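Local coordinates for protein family 88 glycosyl hydrolase (Bacteroides thetaiotaomicron, PDB 5NOA) that probably cleaves sugar linkages in complex plant polysaccharides, as a polysaccharide lyase of arabinogalactan proteins that is related in sequence to the family 88 glycoside hydrolases, at residues Ile137-Met148 with Val165-Thr176; Ile254-Lys262 with Gly306-Gln314. All coordinates share one frame; numbering follows the deposited sequence.

Contact 1 (Ile137-Met148 with Val165-Thr176)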
loop_
_atom_site.group_PDB
_atom_site.type_symbol
_atom_site.label_atom_id
_atom_site.label_comp_id
_atom_site.label_asym_id
_atom_site.label_seq_id
_atom_site.Cartn_x
_atom_site.Cartn_y
_atom_site.Cartn_z
ATOM N N ILE A 137 -2.839 4.587 -20.622
ATOM C CA ILE A 137 -2.101 3.403 -20.230
ATOM C C ILE A 137 -0.985 3.031 -21.212
ATOM O O ILE A 137 -0.339 2.000 -21.074
ATOM C CB ILE A 137 -3.011 2.196 -19.969
ATOM C CG1 ILE A 137 -3.793 1.804 -21.205
ATOM C CG2 ILE A 137 -3.906 2.482 -18.778
ATOM C CD1 ILE A 137 -4.499 0.487 -21.054
ATOM N N ALA A 138 -0.723 3.889 -22.193
ATOM C CA ALA A 138 0.308 3.582 -23.197
ATOM C C ALA A 138 1.669 3.362 -22.550
ATOM O O ALA A 138 2.361 2.386 -22.856
ATOM C CB ALA A 138 0.330 4.680 -24.248
ATOM N N ARG A 139 2.063 4.307 -21.709
ATOM C CA ARG A 139 3.353 4.190 -21.063
ATOM C C ARG A 139 3.361 2.991 -20.114
ATOM O O ARG A 139 4.345 2.252 -20.060
ATOM C CB ARG A 139 3.766 5.458 -20.351
ATOM C CG ARG A 139 5.122 5.343 -19.668
ATOM C CD ARG A 139 6.240 5.189 -20.627
ATOM N NE ARG A 139 7.491 5.471 -19.966
ATOM C CZ ARG A 139 8.668 5.603 -20.566
ATOM N NH1 ARG A 139 8.814 5.365 -21.857
ATOM N NH2 ARG A 139 9.735 5.967 -19.879
ATOM N N ALA A 140 2.290 2.812 -19.321
ATOM C CA ALA A 140 2.246 1.685 -18.399
ATOM C C ALA A 140 2.489 0.370 -19.138
ATOM O O ALA A 140 3.267 -0.478 -18.721
ATOM C CB ALA A 140 0.922 1.645 -17.693
ATOM N N ARG A 141 1.785 0.213 -20.265
ATOM C CA ARG A 141 1.930 -1.011 -21.033
ATOM C C ARG A 141 3.327 -1.141 -21.656
ATOM O O ARG A 141 3.915 -2.214 -21.639
ATOM C CB ARG A 141 0.881 -1.086 -22.152
ATOM C CG ARG A 141 -0.541 -1.401 -21.684
ATOM C CD ARG A 141 -1.493 -1.641 -22.852
ATOM N NE ARG A 141 -0.876 -2.692 -23.633
ATOM C CZ ARG A 141 -0.973 -2.867 -24.936
ATOM N NH1 ARG A 141 -1.823 -2.147 -25.667
ATOM N NH2 ARG A 141 -0.203 -3.769 -25.526
ATOM N N GLU A 142 3.862 -0.053 -22.196
ATOM C CA GLU A 142 5.182 -0.089 -22.825
ATOM C C GLU A 142 6.216 -0.555 -21.804
ATOM O O GLU A 142 7.016 -1.433 -22.063
ATOM C CB GLU A 142 5.563 1.303 -23.346
ATOM C CG GLU A 142 6.963 1.338 -23.946
ATOM C CD GLU A 142 7.515 2.740 -24.195
ATOM O OE1 GLU A 142 7.025 3.759 -23.628
ATOM O OE2 GLU A 142 8.508 2.804 -24.974
ATOM N N VAL A 143 6.172 0.040 -20.621
ATOM C CA VAL A 143 7.146 -0.262 -19.598
ATOM C C VAL A 143 6.972 -1.663 -19.076
ATOM O O VAL A 143 7.959 -2.431 -19.011
ATOM C CB VAL A 143 7.040 0.775 -18.456
ATOM C CG1 VAL A 143 7.847 0.344 -17.254
ATOM C CG2 VAL A 143 7.490 2.147 -18.947
ATOM N N MET A 144 5.750 -2.033 -18.687
ATOM C CA MET A 144 5.607 -3.355 -18.075
ATOM C C MET A 144 5.822 -4.494 -19.067
ATOM O O MET A 144 6.391 -5.518 -18.724
ATOM C CB MET A 144 4.245 -3.505 -17.382
ATOM C CG MET A 144 3.954 -2.501 -16.270
ATOM S SD MET A 144 5.326 -2.141 -15.128
ATOM C CE MET A 144 5.615 -3.742 -14.383
ATOM N N GLU A 145 5.387 -4.294 -20.307
ATOM C CA GLU A 145 5.588 -5.302 -21.339
ATOM C C GLU A 145 7.070 -5.451 -21.702
ATOM O O GLU A 145 7.529 -6.572 -21.913
ATOM C CB GLU A 145 4.645 -5.080 -22.510
ATOM C CG GLU A 145 3.196 -5.297 -22.046
ATOM C CD GLU A 145 2.078 -4.719 -22.902
ATOM O OE1 GLU A 145 2.323 -4.362 -24.086
ATOM O OE2 GLU A 145 0.918 -4.619 -22.383
ATOM N N TYR A 146 7.840 -4.353 -21.727
ATOM C CA TYR A 146 9.277 -4.492 -21.875
ATOM C C TYR A 146 9.865 -5.244 -20.676
ATOM O O TYR A 146 10.631 -6.199 -20.818
ATOM C CB TYR A 146 9.967 -3.131 -22.016
ATOM C CG TYR A 146 11.471 -3.304 -22.018
ATOM C CD1 TYR A 146 12.124 -3.824 -23.140
ATOM C CD2 TYR A 146 12.233 -3.009 -20.894
ATOM C CE1 TYR A 146 13.489 -4.050 -23.112
ATOM C CE2 TYR A 146 13.596 -3.203 -20.881
ATOM C CZ TYR A 146 14.228 -3.726 -21.980
ATOM O OH TYR A 146 15.587 -3.931 -21.969
ATOM N N GLN A 147 9.505 -4.838 -19.467
ATOM C CA GLN A 147 10.005 -5.516 -18.280
ATOM C C GLN A 147 9.746 -7.014 -18.336
ATOM O O GLN A 147 10.634 -7.823 -18.074
ATOM C CB GLN A 147 9.390 -4.911 -17.038
ATOM C CG GLN A 147 9.908 -5.459 -15.733
ATOM C CD GLN A 147 9.421 -4.651 -14.565
ATOM O OE1 GLN A 147 9.371 -3.427 -14.631
ATOM N NE2 GLN A 147 9.106 -5.336 -13.478
ATOM N N MET A 148 8.525 -7.397 -18.697
ATOM C CA MET A 148 8.171 -8.815 -18.727
ATOM C C MET A 148 8.929 -9.600 -19.807
ATOM O O MET A 148 9.080 -10.806 -19.692
ATOM C CB MET A 148 6.664 -9.006 -18.898
ATOM C CG MET A 148 5.876 -8.509 -17.703
ATOM S SD MET A 148 4.116 -8.886 -17.811
ATOM C CE MET A 148 3.582 -7.931 -19.221
ATOM N N VAL A 165 3.762 -2.476 -7.256
ATOM C CA VAL A 165 3.691 -3.080 -8.569
ATOM C C VAL A 165 2.719 -4.243 -8.679
ATOM O O VAL A 165 2.155 -4.446 -9.754
ATOM C CB VAL A 165 5.067 -3.462 -9.159
ATOM C CG1 VAL A 165 4.984 -3.609 -10.662
ATOM C CG2 VAL A 165 6.110 -2.424 -8.823
ATOM N N MET A 166 2.471 -5.021 -7.630
ATOM C CA MET A 166 1.556 -6.150 -7.825
ATOM C C MET A 166 0.225 -5.717 -8.389
ATOM O O MET A 166 -0.260 -6.356 -9.309
ATOM C CB MET A 166 1.350 -6.962 -6.563
ATOM C CG MET A 166 2.578 -7.694 -6.071
ATOM S SD MET A 166 2.265 -8.912 -4.790
ATOM C CE MET A 166 1.418 -7.933 -3.570
ATOM N N PRO A 167 -0.395 -4.640 -7.869
ATOM C CA PRO A 167 -1.698 -4.232 -8.425
ATOM C C PRO A 167 -1.626 -3.660 -9.826
ATOM O O PRO A 167 -2.639 -3.661 -10.540
ATOM C CB PRO A 167 -2.228 -3.209 -7.408
ATOM C CG PRO A 167 -1.387 -3.460 -6.169
ATOM C CD PRO A 167 -0.043 -3.818 -6.707
ATOM N N VAL A 168 -0.452 -3.224 -10.275
ATOM C CA VAL A 168 -0.271 -2.861 -11.677
ATOM C C VAL A 168 -0.509 -4.072 -12.558
ATOM O O VAL A 168 -1.145 -3.990 -13.604
ATOM C CB VAL A 168 1.138 -2.288 -11.937
ATOM C CG1 VAL A 168 1.372 -2.045 -13.441
ATOM C CG2 VAL A 168 1.336 -0.973 -11.202
ATOM N N MET A 169 0.006 -5.209 -12.114
ATOM C CA MET A 169 -0.101 -6.442 -12.905
ATOM C C MET A 169 -1.540 -6.877 -13.060
ATOM O O MET A 169 -1.995 -7.226 -14.153
ATOM C CB MET A 169 0.740 -7.555 -12.294
ATOM C CG MET A 169 2.196 -7.188 -11.998
ATOM S SD MET A 169 3.156 -6.618 -13.404
ATOM C CE MET A 169 3.734 -8.187 -14.045
ATOM N N THR A 170 -2.288 -6.840 -11.955
ATOM C CA THR A 170 -3.685 -7.256 -12.007
ATOM C C THR A 170 -4.535 -6.230 -12.768
ATOM O O THR A 170 -5.441 -6.618 -13.524
ATOM C CB THR A 170 -4.234 -7.527 -10.605
ATOM O OG1 THR A 170 -3.922 -6.449 -9.737
ATOM C CG2 THR A 170 -3.658 -8.782 -9.996
ATOM N N LYS A 171 -4.311 -4.929 -12.574
ATOM C CA LYS A 171 -5.105 -3.905 -13.275
ATOM C C LYS A 171 -4.848 -3.995 -14.765
ATOM O O LYS A 171 -5.783 -3.921 -15.569
ATOM C CB LYS A 171 -4.809 -2.537 -12.717
ATOM C CG LYS A 171 -5.370 -2.328 -11.324
ATOM C CD LYS A 171 -4.909 -0.991 -10.747
ATOM C CE LYS A 171 -5.294 -0.818 -9.303
ATOM N NZ LYS A 171 -6.742 -0.570 -9.128
ATOM N N LEU A 172 -3.587 -4.160 -15.166
ATOM C CA LEU A 172 -3.308 -4.243 -16.589
ATOM C C LEU A 172 -3.791 -5.544 -17.201
ATOM O O LEU A 172 -4.194 -5.550 -18.353
ATOM C CB LEU A 172 -1.830 -3.971 -16.901
ATOM C CG LEU A 172 -1.386 -2.504 -16.660
ATOM C CD1 LEU A 172 0.115 -2.441 -16.907
ATOM C CD2 LEU A 172 -2.095 -1.527 -17.588
ATOM N N TYR A 173 -3.777 -6.618 -16.413
ATOM C CA TYR A 173 -4.421 -7.847 -16.901
ATOM C C TYR A 173 -5.881 -7.610 -17.226
ATOM O O TYR A 173 -6.384 -8.010 -18.273
ATOM C CB TYR A 173 -4.272 -9.017 -15.921
ATOM C CG TYR A 173 -5.051 -10.194 -16.411
ATOM C CD1 TYR A 173 -4.538 -10.973 -17.447
ATOM C CD2 TYR A 173 -6.345 -10.446 -15.977
ATOM C CE1 TYR A 173 -5.246 -12.008 -17.984
ATOM C CE2 TYR A 173 -7.085 -11.454 -16.517
ATOM C CZ TYR A 173 -6.531 -12.256 -17.518
ATOM O OH TYR A 173 -7.264 -13.268 -18.034
ATOM N N ASN A 174 -6.595 -6.982 -16.311
ATOM C CA ASN A 174 -8.041 -6.853 -16.525
ATOM C C ASN A 174 -8.378 -5.995 -17.724
ATOM O O ASN A 174 -9.425 -6.187 -18.327
ATOM C CB ASN A 174 -8.742 -6.387 -15.232
ATOM C CG ASN A 174 -8.887 -7.505 -14.199
ATOM O OD1 ASN A 174 -8.981 -8.667 -14.533
ATOM N ND2 ASN A 174 -8.934 -7.131 -12.925
ATOM N N ILE A 175 -7.493 -5.061 -18.077
ATOM C CA ILE A 175 -7.661 -4.271 -19.283
ATOM C C ILE A 175 -7.264 -5.030 -20.540
ATOM O O ILE A 175 -8.024 -5.049 -21.496
ATOM C CB ILE A 175 -6.871 -2.957 -19.183
ATOM C CG1 ILE A 175 -7.471 -2.071 -18.086
ATOM C CG2 ILE A 175 -6.844 -2.236 -20.526
ATOM C CD1 ILE A 175 -6.549 -0.988 -17.597
ATOM N N THR A 176 -6.066 -5.602 -20.550
ATOM C CA THR A 176 -5.476 -6.185 -21.755
ATOM C C THR A 176 -5.890 -7.640 -21.983
ATOM O O THR A 176 -5.824 -8.136 -23.109
ATOM C CB THR A 176 -3.924 -6.155 -21.710
ATOM O OG1 THR A 176 -3.457 -7.004 -20.657
ATOM C CG2 THR A 176 -3.390 -4.716 -21.534
#

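Contact 2 (Ile254-Lys262 with Gly306-Gln314)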
loop_
_atom_site.group_PDB
_atom_site.type_symbol
_atom_site.label_atom_id
_atom_site.label_comp_id
_atom_site.label_asym_id
_atom_site.label_seq_id
_atom_site.Cartn_x
_atom_site.Cartn_y
_atom_site.Cartn_z
ATOM N N ILE A 254 -3.613 -16.409 -1.691
ATOM C CA ILE A 254 -4.519 -16.484 -0.564
ATOM C C ILE A 254 -3.793 -17.044 0.641
ATOM O O ILE A 254 -3.929 -16.515 1.769
ATOM C CB ILE A 254 -5.753 -17.350 -0.907
ATOM C CG1 ILE A 254 -6.597 -16.663 -2.011
ATOM C CG2 ILE A 254 -6.553 -17.688 0.340
ATOM C CD1 ILE A 254 -7.685 -17.522 -2.579
ATOM N N ASP A 255 -3.041 -18.115 0.414
ATOM C CA ASP A 255 -2.338 -18.774 1.515
ATOM C C ASP A 255 -1.361 -17.815 2.193
ATOM O O ASP A 255 -1.283 -17.753 3.417
ATOM C CB ASP A 255 -1.601 -20.038 1.048
ATOM C CG ASP A 255 -2.529 -21.228 0.765
ATOM O OD1 ASP A 255 -3.730 -21.145 1.071
ATOM O OD2 ASP A 255 -2.034 -22.231 0.194
ATOM N N ARG A 256 -0.614 -17.064 1.389
ATOM C CA ARG A 256 0.318 -16.101 1.967
ATOM C C ARG A 256 -0.392 -14.949 2.657
ATOM O O ARG A 256 0.047 -14.479 3.700
ATOM C CB ARG A 256 1.284 -15.568 0.908
ATOM C CG ARG A 256 2.301 -14.568 1.413
ATOM C CD ARG A 256 3.259 -15.053 2.475
ATOM N NE ARG A 256 4.199 -16.003 1.914
ATOM C CZ ARG A 256 4.227 -17.295 2.163
ATOM N NH1 ARG A 256 3.317 -17.892 2.973
ATOM N NH2 ARG A 256 5.131 -18.030 1.546
ATOM N N PHE A 257 -1.459 -14.462 2.056
ATOM C CA PHE A 257 -2.255 -13.419 2.698
ATOM C C PHE A 257 -2.728 -13.873 4.080
ATOM O O PHE A 257 -2.622 -13.121 5.030
ATOM C CB PHE A 257 -3.425 -13.079 1.792
ATOM C CG PHE A 257 -4.290 -11.970 2.277
ATOM C CD1 PHE A 257 -3.839 -10.679 2.347
ATOM C CD2 PHE A 257 -5.618 -12.195 2.546
ATOM C CE1 PHE A 257 -4.666 -9.634 2.742
ATOM C CE2 PHE A 257 -6.441 -11.166 2.956
ATOM C CZ PHE A 257 -5.961 -9.893 3.059
ATOM N N ARG A 258 -3.207 -15.109 4.170
ATOM C CA ARG A 258 -3.672 -15.608 5.449
ATOM C C ARG A 258 -2.548 -15.751 6.476
ATOM O O ARG A 258 -2.768 -15.444 7.656
ATOM C CB ARG A 258 -4.391 -16.940 5.292
ATOM C CG ARG A 258 -5.731 -16.767 4.574
ATOM C CD ARG A 258 -6.477 -18.064 4.629
ATOM N NE ARG A 258 -7.712 -18.072 3.905
ATOM C CZ ARG A 258 -8.075 -18.969 3.004
ATOM N NH1 ARG A 258 -7.331 -20.015 2.671
ATOM N NH2 ARG A 258 -9.253 -18.801 2.453
ATOM N N THR A 259 -1.364 -16.222 6.041
ATOM C CA THR A 259 -0.252 -16.390 6.995
ATOM C C THR A 259 0.237 -15.030 7.495
ATOM O O THR A 259 0.461 -14.808 8.695
ATOM C CB THR A 259 0.923 -17.213 6.423
ATOM O OG1 THR A 259 1.645 -16.560 5.329
ATOM C CG2 THR A 259 0.481 -18.565 6.054
ATOM N N LEU A 260 0.370 -14.105 6.567
ATOM C CA LEU A 260 0.820 -12.757 6.927
ATOM C C LEU A 260 -0.195 -12.070 7.837
ATOM O O LEU A 260 0.172 -11.479 8.854
ATOM C CB LEU A 260 1.039 -11.952 5.654
ATOM C CG LEU A 260 1.551 -10.547 5.812
ATOM C CD1 LEU A 260 2.879 -10.514 6.521
ATOM C CD2 LEU A 260 1.620 -9.827 4.476
ATOM N N ALA A 261 -1.474 -12.200 7.500
ATOM C CA ALA A 261 -2.490 -11.598 8.367
ATOM C C ALA A 261 -2.436 -12.103 9.795
ATOM O O ALA A 261 -2.551 -11.337 10.767
ATOM C CB ALA A 261 -3.884 -11.856 7.802
ATOM N N LYS A 262 -2.223 -13.407 9.929
ATOM C CA LYS A 262 -2.208 -13.993 11.263
ATOM C C LYS A 262 -1.070 -13.477 12.093
ATOM O O LYS A 262 -1.237 -13.126 13.274
ATOM C CB LYS A 262 -2.171 -15.529 11.136
ATOM C CG LYS A 262 -2.411 -16.305 12.415
ATOM C CD LYS A 262 -2.493 -17.826 12.152
ATOM C CE LYS A 262 -2.450 -18.658 13.422
ATOM N NZ LYS A 262 -3.556 -18.393 14.358
ATOM N N GLY A 306 -13.847 -12.379 2.453
ATOM C CA GLY A 306 -14.014 -13.792 2.655
ATOM C C GLY A 306 -12.760 -14.619 2.709
ATOM O O GLY A 306 -12.811 -15.831 2.574
ATOM N N PHE A 307 -11.642 -13.958 2.928
ATOM C CA PHE A 307 -10.362 -14.648 3.058
ATOM C C PHE A 307 -9.868 -14.816 4.467
ATOM O O PHE A 307 -9.040 -15.699 4.713
ATOM C CB PHE A 307 -9.327 -13.929 2.210
ATOM C CG PHE A 307 -9.675 -13.914 0.767
ATOM C CD1 PHE A 307 -9.647 -15.086 0.029
ATOM C CD2 PHE A 307 -10.085 -12.754 0.152
ATOM C CE1 PHE A 307 -10.002 -15.086 -1.298
ATOM C CE2 PHE A 307 -10.453 -12.747 -1.181
ATOM C CZ PHE A 307 -10.403 -13.913 -1.906
ATOM N N LEU A 308 -10.343 -13.976 5.381
ATOM C CA LEU A 308 -9.891 -13.961 6.768
ATOM C C LEU A 308 -11.032 -14.195 7.713
ATOM O O LEU A 308 -12.151 -13.783 7.430
ATOM C CB LEU A 308 -9.214 -12.607 7.129
ATOM C CG LEU A 308 -8.000 -12.248 6.290
ATOM C CD1 LEU A 308 -7.480 -10.897 6.756
ATOM C CD2 LEU A 308 -6.915 -13.310 6.369
ATOM N N ASP A 309 -10.737 -14.839 8.826
ATOM C CA ASP A 309 -11.731 -15.233 9.823
ATOM C C ASP A 309 -12.319 -14.002 10.529
ATOM O O ASP A 309 -11.624 -13.311 11.260
ATOM C CB ASP A 309 -11.023 -16.166 10.807
ATOM C CG ASP A 309 -11.914 -16.755 11.905
ATOM O OD1 ASP A 309 -12.774 -16.057 12.435
ATOM O OD2 ASP A 309 -11.659 -17.927 12.277
ATOM N N SER A 310 -13.601 -13.721 10.329
ATOM C CA SER A 310 -14.232 -12.518 10.914
ATOM C C SER A 310 -14.066 -12.379 12.402
ATOM O O SER A 310 -13.709 -11.323 12.914
ATOM C CB SER A 310 -15.720 -12.498 10.599
ATOM O OG SER A 310 -15.885 -12.458 9.205
ATOM N N ALA A 311 -14.405 -13.449 13.121
ATOM C CA ALA A 311 -14.383 -13.440 14.585
ATOM C C ALA A 311 -12.971 -13.215 15.132
ATOM O O ALA A 311 -12.804 -12.574 16.163
ATOM C CB ALA A 311 -14.969 -14.729 15.143
ATOM N N HIS A 312 -11.966 -13.768 14.457
ATOM C CA HIS A 312 -10.585 -13.668 14.906
ATOM C C HIS A 312 -10.060 -12.249 14.654
ATOM O O HIS A 312 -9.406 -11.659 15.521
ATOM C CB HIS A 312 -9.693 -14.683 14.173
ATOM C CG HIS A 312 -8.254 -14.686 14.606
ATOM N ND1 HIS A 312 -7.771 -15.470 15.633
ATOM C CD2 HIS A 312 -7.190 -14.015 14.111
ATOM C CE1 HIS A 312 -6.471 -15.259 15.760
ATOM N NE2 HIS A 312 -6.096 -14.383 14.844
ATOM N N TYR A 313 -10.329 -11.690 13.483
ATOM C CA TYR A 313 -9.666 -10.455 13.058
ATOM C C TYR A 313 -10.451 -9.210 13.406
ATOM O O TYR A 313 -9.837 -8.153 13.541
ATOM C CB TYR A 313 -9.319 -10.483 11.581
ATOM C CG TYR A 313 -8.235 -11.474 11.275
ATOM C CD1 TYR A 313 -6.907 -11.159 11.529
ATOM C CD2 TYR A 313 -8.496 -12.722 10.728
ATOM C CE1 TYR A 313 -5.897 -12.048 11.236
ATOM C CE2 TYR A 313 -7.494 -13.624 10.439
ATOM C CZ TYR A 313 -6.170 -13.290 10.713
ATOM O OH TYR A 313 -5.171 -14.151 10.440
ATOM N N GLN A 314 -11.777 -9.264 13.475
ATOM C CA GLN A 314 -12.515 -8.018 13.709
ATOM C C GLN A 314 -12.085 -7.288 14.990
ATOM O O GLN A 314 -11.926 -6.066 14.964
ATOM C CB GLN A 314 -14.031 -8.223 13.683
ATOM C CG GLN A 314 -14.763 -6.919 13.427
ATOM C CD GLN A 314 -14.435 -6.268 12.099
ATOM O OE1 GLN A 314 -14.510 -6.918 11.058
ATOM N NE2 GLN A 314 -14.102 -4.979 12.120
HETATM O O HOH W 1 -5.302 -16.179 8.732
HETATM O O HOH W 2 -3.287 -13.915 15.028
#

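Contact 1 (Ile137-Met148 with Val165-Thr176)
The guanidinium of Arg141 is met obliquely by the methyl of Thr176, whose CG2 lies 3.8 Å from Arg141 CD, while at its edge and in its plane sits the carboxylate of Glu145, one turn further on. Arg141 grips that carboxylate side-on: NE bonds Glu145 OE2 at 2.9 Å, nearly straight (172°), and NH2 bonds OE1 on its syn lone pair. Tyr181 OH also bonds OE2. Thr176 turns its OG1 (chi1 66°) back to Leu172 O at 2.8 Å, which leaves CG2 facing the arginine. Away from this salt bridge the two helices, at 112° to each other, pack through apolar side chains. Met144 is a knob in a hole formed by Val165, Val168, Met169 and Leu172. Its CG rests on Val168 CG1 and Leu172 CD1; bends at chi2 and chi3 bring the terminal CE to both Val165 CG1 (3.8 Å) and Met169 SD (3.9 Å). Met148 and Met169 run alongside in opposite senses, Met148 SD against Met169 CE. At the other end Ile137 CD1 and Ile175 CG2 meet tip to tip at 3.6 Å. In this mainly helical fold, consistent with the (alpha/alpha)6 barrel of the family, Tyr181 of helix 180-196 covers Met148, Leu172 and Thr176, helix 120-130 touches Ile137, Ala140 and Ile175, and helix 226-242 packs on Met166 and Thr170.

Contact 2 (Ile254-Lys262 with Gly306-Gln314)
Phe307 and Leu308, in the short loop between helices 289-304 and 310-328, and Tyr313, in the first turn of helix 310-328, pack on helix 250-266, a connection within what is probably the (alpha/alpha)6 barrel of this family. Asp309 ends that loop as the N-cap of helix 310-328, its OD1 accepting from His312 N.

The apolar contacts run from Ile254 through Phe257 to Ala261. Ile254 crosses the Phe307 side chain at about a right angle, with CD1 3.6 Å from Phe307 CE1. Phe257, its CG anti to the backbone N (chi1 -177°), directs its ring toward the loop: Phe307 CB comes to the ring edge, near its plane, and Leu308 CG lies 3.8 Å from Phe257 CE2. Leu308 CD2 then reaches Ala261 CB at 3.7 Å.

One direct hydrogen bond joins the segments. The chain of Arg258, extended from CG to NE, carries NE to Phe307 O (2.8 Å, 160° at the hydrogen); the bond lies in both the carbonyl plane and the guanidinium plane. Ile254 CG2 covers one face of that guanidinium, 3.3 Å above its centre, and together with the NE bond this limits the rotation of the group.

Tyr313 presents the edge of its ring to the backbone of Ala261 and Lys262, with OH 3.4 Å from Lys262 CB, while His312 CD2 lies over one ring face. Two waters complete the contact. The first joins Tyr313 OH (2.7 Å) to Arg258 O, to which it donates. A phenylalanine here would probably leave that water without its tyrosine partner and break the bridge to Arg258 O. The other water donates to Lys262 O and sits in the plane of the His312 ring, 2.9 Å from His312 NE2.

The two contacts follow one another along the chain, contact 1 coming wholly before contact 2, and all four segments fall within the same family 88 range. Their centres are about 28 Å apart and each lies about 17 Å from the centre of the chain; their nearest atoms are about 8 Å apart, without touching. Helix 226-242 lies between them: Leu236 meets both Met166 of helix 160-176 and Phe257 of helix 250-266. Helix 180-196 is a second intermediary, with Tyr181 against contact 1 and Asp193 bridged to Arg256. Two separate contacts, one between helices and one of a helix with a loop and the helix start after it, are thus linked through shared neighbouring helices.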